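Local coordinates for protein anaerobically-induced outer membrane porin OprE (Pseudomonas aeruginosa, PDB 4FRX) that probably acts as an outer-membrane porin of the OprD family, a beta-barrel channel that lets small solutes pass across the outer membrane, at residues R244-S249 and N281-G286; G399-N404 and R427-Y432. All coordinates share one frame; numbering follows the deposited sequence.

Followed from the N terminus, the chain lays down antiparallel strands one beside the next. Interaction 1 comes first: strand 237-250 runs out, the chain passes through a long excursion containing helix 257-261 and the short strands 266-267 and 276-277, and strand 280-292 returns alongside. Only after that loop has closed, and after further strands have been added, does interaction 2 open, joining strand 399-409 to strand 423-434 across a loop of which residues 411-421 are not modelled. The two contacts are therefore in series, neither nested nor crossed. They lie on opposite sides of the chain's centre, their own centres about 32 Å apart, and each fastens one seam of the barrel wall.

Interaction 1: residues R244-S249 and N281-G286; sequences RAFDSS and NRAFSG
Arg244 and Ser285 face each other as a hydrogen-bonded pair of two antiparallel strands, and their side chains rise on the same side of the sheet. The arginine starts with CG anti to its carbonyl carbon (chi1 -51°) and stays extended as far as NE. Its CB lies 3.5 Å from OG of Ser285. CG passes the same hydroxyl at 3.8 Å and CD at 4.0 Å, so the serine oxygen rests alongside the aliphatic stem. Beyond CD the chain leaves the neighbouring strand: NE makes a salt bridge to Asp242, two residues back on the same strand, and the guanidinium forms a cation-pi contact with Tyr324. A long side chain with an apolar stem and a charged end suits both surroundings.

Phe246 is paired with Ala283, their CB atoms 4.1 Å apart. A methyl group is small enough to sit beside the large ring, which goes on to meet Phe225 and, edge-to-face, Phe310. Next comes Ser248 opposite Asn281, where a water binds OG of Ser248 at 2.7 Å and donates to O of Asn281 at 2.9 Å. That carbonyl also accepts the backbone bond from N of Ser248, and so has two donors; Gln223 is a second partner of the serine hydroxyl. On the reverse face, Ala245 lies close to a bound detergent molecule, consistent with that face looking outward; Phe284, Asp247 and Arg282 share it.

Six backbone hydrogen bonds join 244-249 to 281-286 as neighbouring staves in the antiparallel meander of an outer-membrane beta-barrel. The pair is flanked by strand 221-234, bonded through Ala245 and Asp247, and by strand 295-305, bonded through Arg282 and Phe284, while Tyr324, Phe310 and Pro311 cover the face of Arg244, Phe246 and Ser248.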
loop_
_atom_site.group_PDB
_atom_site.type_symbol
_atom_site.label_atom_id
_atom_site.label_comp_id
_atom_site.label_asym_id
_atom_site.label_seq_id
_atom_site.Cartn_x
_atom_site.Cartn_y
_atom_site.Cartn_z
ATOM N N ARG A 244 0.260 -14.940 -7.323
ATOM C CA ARG A 244 0.746 -13.682 -7.880
ATOM C C ARG A 244 2.054 -13.923 -8.621
ATOM O O ARG A 244 2.885 -14.730 -8.196
ATOM C CB ARG A 244 0.968 -12.636 -6.780
ATOM C CG ARG A 244 -0.212 -12.432 -5.849
ATOM C CD ARG A 244 0.045 -11.339 -4.829
ATOM N NE ARG A 244 -1.022 -11.293 -3.833
ATOM C CZ ARG A 244 -1.075 -10.421 -2.832
ATOM N NH1 ARG A 244 -0.114 -9.521 -2.693
ATOM N NH2 ARG A 244 -2.080 -10.463 -1.966
ATOM N N ALA A 245 2.211 -13.221 -9.734
ATOM C CA ALA A 245 3.396 -13.308 -10.565
ATOM C C ALA A 245 3.668 -11.898 -11.070
ATOM O O ALA A 245 2.782 -11.292 -11.661
ATOM C CB ALA A 245 3.124 -14.231 -11.735
ATOM N N PHE A 246 4.867 -11.374 -10.823
ATOM C CA PHE A 246 5.270 -10.054 -11.324
ATOM C C PHE A 246 6.506 -10.211 -12.200
ATOM O O PHE A 246 7.436 -10.917 -11.829
ATOM C CB PHE A 246 5.695 -9.124 -10.182
ATOM C CG PHE A 246 4.569 -8.537 -9.363
ATOM C CD1 PHE A 246 3.991 -7.321 -9.718
ATOM C CD2 PHE A 246 4.177 -9.132 -8.175
ATOM C CE1 PHE A 246 2.994 -6.742 -8.929
ATOM C CE2 PHE A 246 3.182 -8.561 -7.385
ATOM C CZ PHE A 246 2.598 -7.354 -7.765
ATOM N N ASP A 247 6.553 -9.542 -13.346
ATOM C CA ASP A 247 7.813 -9.453 -14.079
ATOM C C ASP A 247 8.161 -7.974 -14.165
ATOM O O ASP A 247 7.388 -7.193 -14.709
ATOM C CB ASP A 247 7.677 -10.003 -15.487
ATOM C CG ASP A 247 8.977 -9.933 -16.258
ATOM O OD1 ASP A 247 9.827 -10.810 -16.042
ATOM O OD2 ASP A 247 9.159 -8.987 -17.053
ATOM N N SER A 248 9.319 -7.592 -13.636
ATOM C CA SER A 248 9.729 -6.188 -13.644
ATOM C C SER A 248 11.037 -6.043 -14.417
ATOM O O SER A 248 12.008 -6.763 -14.157
ATOM C CB SER A 248 9.945 -5.686 -12.232
ATOM O OG SER A 248 8.804 -5.863 -11.410
ATOM N N SER A 249 11.069 -5.117 -15.363
ATOM C CA SER A 249 12.275 -4.911 -16.158
ATOM C C SER A 249 12.535 -3.433 -16.343
ATOM O O SER A 249 11.682 -2.610 -16.006
ATOM C CB SER A 249 12.140 -5.601 -17.518
ATOM O OG SER A 249 11.016 -5.112 -18.223
ATOM N N ASN A 281 13.733 -8.058 -11.910
ATOM C CA ASN A 281 13.132 -8.832 -10.834
ATOM C C ASN A 281 11.909 -9.630 -11.305
ATOM O O ASN A 281 11.054 -9.124 -12.036
ATOM C CB ASN A 281 12.745 -7.903 -9.669
ATOM C CG ASN A 281 12.174 -8.656 -8.468
ATOM O OD1 ASN A 281 12.892 -8.977 -7.527
ATOM N ND2 ASN A 281 10.880 -8.921 -8.493
ATOM N N ARG A 282 11.878 -10.898 -10.924
ATOM C CA ARG A 282 10.713 -11.744 -11.122
ATOM C C ARG A 282 10.250 -12.225 -9.751
ATOM O O ARG A 282 11.037 -12.757 -8.983
ATOM C CB ARG A 282 11.044 -12.925 -12.050
ATOM C CG ARG A 282 11.430 -12.504 -13.470
ATOM C CD ARG A 282 11.811 -13.687 -14.359
ATOM N NE ARG A 282 13.038 -14.365 -13.938
ATOM C CZ ARG A 282 13.060 -15.493 -13.231
ATOM N NH1 ARG A 282 11.926 -16.071 -12.860
ATOM N NH2 ARG A 282 14.213 -16.042 -12.895
ATOM N N ALA A 283 8.972 -12.006 -9.431
ATOM C CA ALA A 283 8.438 -12.381 -8.120
ATOM C C ALA A 283 7.278 -13.355 -8.340
ATOM O O ALA A 283 6.479 -13.152 -9.236
ATOM C CB ALA A 283 7.931 -11.159 -7.417
ATOM N N PHE A 284 7.196 -14.417 -7.555
ATOM C CA PHE A 284 6.094 -15.375 -7.663
ATOM C C PHE A 284 5.661 -15.769 -6.260
ATOM O O PHE A 284 6.501 -16.029 -5.417
ATOM C CB PHE A 284 6.523 -16.634 -8.429
ATOM C CG PHE A 284 5.469 -17.714 -8.449
ATOM C CD1 PHE A 284 4.387 -17.630 -9.316
ATOM C CD2 PHE A 284 5.550 -18.804 -7.595
ATOM C CE1 PHE A 284 3.409 -18.614 -9.336
ATOM C CE2 PHE A 284 4.574 -19.790 -7.608
ATOM C CZ PHE A 284 3.505 -19.693 -8.482
ATOM N N SER A 285 4.361 -15.817 -6.005
ATOM C CA SER A 285 3.926 -16.236 -4.681
ATOM C C SER A 285 2.630 -17.028 -4.711
ATOM O O SER A 285 1.821 -16.877 -5.625
ATOM C CB SER A 285 3.767 -15.038 -3.761
ATOM O OG SER A 285 2.667 -14.253 -4.173
ATOM N N GLY A 286 2.470 -17.886 -3.706
ATOM C CA GLY A 286 1.254 -18.654 -3.485
ATOM C C GLY A 286 0.939 -18.557 -2.004
ATOM O O GLY A 286 1.809 -18.801 -1.168
HETATM O O HOH W 1 8.913 -8.363 -10.279
#

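Interaction 2: residues G399-N404 and R427-Y432; sequences GFTWKN and RLIVSY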
loop_
_atom_site.group_PDB
_atom_site.type_symbol
_atom_site.label_atom_id
_atom_site.label_comp_id
_atom_site.label_asym_id
_atom_site.label_seq_id
_atom_site.Cartn_x
_atom_site.Cartn_y
_atom_site.Cartn_z
ATOM N N GLY A 399 -13.294 2.000 17.076
ATOM C CA GLY A 399 -12.372 0.881 16.962
ATOM C C GLY A 399 -11.062 1.100 17.694
ATOM O O GLY A 399 -10.521 2.212 17.717
ATOM N N PHE A 400 -10.552 0.032 18.294
ATOM C CA PHE A 400 -9.270 0.061 18.985
ATOM C C PHE A 400 -8.356 -0.994 18.393
ATOM O O PHE A 400 -8.747 -2.154 18.290
ATOM C CB PHE A 400 -9.465 -0.233 20.470
ATOM C CG PHE A 400 -10.349 0.748 21.164
ATOM C CD1 PHE A 400 -11.727 0.629 21.094
ATOM C CD2 PHE A 400 -9.805 1.796 21.886
ATOM C CE1 PHE A 400 -12.552 1.538 21.738
ATOM C CE2 PHE A 400 -10.618 2.703 22.526
ATOM C CZ PHE A 400 -11.997 2.571 22.454
ATOM N N THR A 401 -7.137 -0.609 18.017
ATOM C CA THR A 401 -6.210 -1.559 17.385
ATOM C C THR A 401 -4.799 -1.496 17.972
ATOM O O THR A 401 -4.230 -0.424 18.094
ATOM C CB THR A 401 -6.126 -1.319 15.862
ATOM O OG1 THR A 401 -7.426 -1.470 15.295
ATOM C CG2 THR A 401 -5.174 -2.316 15.206
ATOM N N TRP A 402 -4.259 -2.651 18.348
ATOM C CA TRP A 402 -2.865 -2.757 18.760
ATOM C C TRP A 402 -2.124 -3.604 17.744
ATOM O O TRP A 402 -2.499 -4.753 17.499
ATOM C CB TRP A 402 -2.759 -3.424 20.136
ATOM C CG TRP A 402 -1.348 -3.757 20.547
ATOM C CD1 TRP A 402 -0.222 -2.999 20.345
ATOM C CD2 TRP A 402 -0.914 -4.940 21.229
ATOM N NE1 TRP A 402 0.883 -3.642 20.863
ATOM C CE2 TRP A 402 0.484 -4.835 21.406
ATOM C CE3 TRP A 402 -1.572 -6.078 21.704
ATOM C CZ2 TRP A 402 1.233 -5.822 22.049
ATOM C CZ3 TRP A 402 -0.818 -7.059 22.343
ATOM C CH2 TRP A 402 0.560 -6.921 22.510
ATOM N N LYS A 403 -1.076 -3.043 17.144
ATOM C CA LYS A 403 -0.225 -3.824 16.248
ATOM C C LYS A 403 1.168 -3.884 16.849
ATOM O O LYS A 403 1.715 -2.852 17.220
ATOM C CB LYS A 403 -0.158 -3.185 14.848
ATOM C CG LYS A 403 -1.509 -3.120 14.113
ATOM C CD LYS A 403 -1.333 -2.516 12.720
ATOM C CE LYS A 403 -2.651 -2.469 11.967
ATOM N NZ LYS A 403 -3.334 -3.790 11.908
ATOM N N ASN A 404 1.741 -5.082 16.950
ATOM C CA ASN A 404 3.117 -5.213 17.405
ATOM C C ASN A 404 3.937 -5.987 16.381
ATOM O O ASN A 404 3.465 -6.983 15.832
ATOM C CB ASN A 404 3.161 -5.932 18.757
ATOM C CG ASN A 404 4.566 -6.256 19.198
ATOM O OD1 ASN A 404 5.088 -7.334 18.920
ATOM N ND2 ASN A 404 5.194 -5.316 19.893
ATOM N N ARG A 427 2.090 -0.083 17.459
ATOM C CA ARG A 427 1.120 0.939 17.099
ATOM C C ARG A 427 -0.144 0.777 17.936
ATOM O O ARG A 427 -0.605 -0.335 18.203
ATOM C CB ARG A 427 0.761 0.876 15.620
ATOM C CG ARG A 427 1.936 0.982 14.691
ATOM C CD ARG A 427 1.458 0.919 13.247
ATOM N NE ARG A 427 2.542 0.569 12.338
ATOM C CZ ARG A 427 2.372 0.332 11.041
ATOM N NH1 ARG A 427 1.163 0.410 10.508
ATOM N NH2 ARG A 427 3.410 0.010 10.284
ATOM N N LEU A 428 -0.692 1.909 18.358
ATOM C CA LEU A 428 -1.987 1.935 19.009
ATOM C C LEU A 428 -2.851 2.900 18.227
ATOM O O LEU A 428 -2.486 4.070 18.054
ATOM C CB LEU A 428 -1.841 2.406 20.457
ATOM C CG LEU A 428 -1.018 1.436 21.307
ATOM C CD1 LEU A 428 -0.776 1.983 22.709
ATOM C CD2 LEU A 428 -1.730 0.086 21.378
ATOM N N ILE A 429 -3.983 2.405 17.735
ATOM C CA ILE A 429 -4.837 3.211 16.888
ATOM C C ILE A 429 -6.278 3.177 17.382
ATOM O O ILE A 429 -6.870 2.106 17.541
ATOM C CB ILE A 429 -4.804 2.756 15.390
ATOM C CG1 ILE A 429 -3.367 2.562 14.887
ATOM C CG2 ILE A 429 -5.561 3.754 14.512
ATOM C CD1 ILE A 429 -2.951 1.103 14.748
ATOM N N VAL A 430 -6.835 4.361 17.625
ATOM C CA VAL A 430 -8.261 4.483 17.922
ATOM C C VAL A 430 -8.888 5.234 16.762
ATOM O O VAL A 430 -8.392 6.284 16.354
ATOM C CB VAL A 430 -8.492 5.228 19.243
ATOM C CG1 VAL A 430 -9.995 5.370 19.548
ATOM C CG2 VAL A 430 -7.763 4.507 20.364
ATOM N N SER A 431 -9.958 4.681 16.200
ATOM C CA SER A 431 -10.524 5.252 14.990
ATOM C C SER A 431 -12.041 5.312 15.061
ATOM O O SER A 431 -12.667 4.470 15.695
ATOM C CB SER A 431 -10.096 4.447 13.766
ATOM O OG SER A 431 -10.573 5.071 12.580
ATOM N N TYR A 432 -12.621 6.305 14.398
ATOM C CA TYR A 432 -14.073 6.461 14.374
ATOM C C TYR A 432 -14.461 7.217 13.119
ATOM O O TYR A 432 -13.907 8.285 12.828
ATOM C CB TYR A 432 -14.567 7.207 15.608
ATOM C CG TYR A 432 -16.072 7.305 15.695
ATOM C CD1 TYR A 432 -16.838 6.214 16.099
ATOM C CD2 TYR A 432 -16.732 8.483 15.369
ATOM C CE1 TYR A 432 -18.225 6.298 16.180
ATOM C CE2 TYR A 432 -18.118 8.571 15.441
ATOM C CZ TYR A 432 -18.857 7.482 15.848
ATOM O OH TYR A 432 -20.237 7.575 15.926
HETATM O O HOH W 2 -8.411 1.189 15.269
#
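Trp402 turns the edge of its indole to the neighbouring strand, where O of Arg427 lies in the ring plane, 3.4 Å from CD1 of Trp402. One face has the backbone N of Asn404 above it, offset toward the rim, and CD2 of Leu428 approaches CD1 of Trp402 obliquely at 3.6 Å. With CG anti to the backbone N (chi1 171°), the indole NE1 hydrogen-bonds OD1 of Asn426. Phe400 lies side by side with Val430, whose CG2 comes obliquely to within 3.7 Å of CD2 of Phe400. Such bulky apolar groups suit an outer surface in lipid, and a detergent molecule is bound near Trp402.

The other face is more polar. A water joins OG1 of Thr401 to O of Ile429, while the threonine's CG2 packs on CD1 of Ile429 at 4.1 Å. Lys403 NZ hydrogen-bonds Ser385; Arg427 NE makes a salt bridge to Glu425, which may offset the nearby positive charge of Arg137.

Six backbone hydrogen bonds, through Gly399-Ser431, Thr401-Ile429 and Lys403-Arg427, hold the strands. The last strand, 423-434, pairs here with 399-409 and on its other edge with 17-28, the first, the closure characteristic of an outer-membrane beta-barrel.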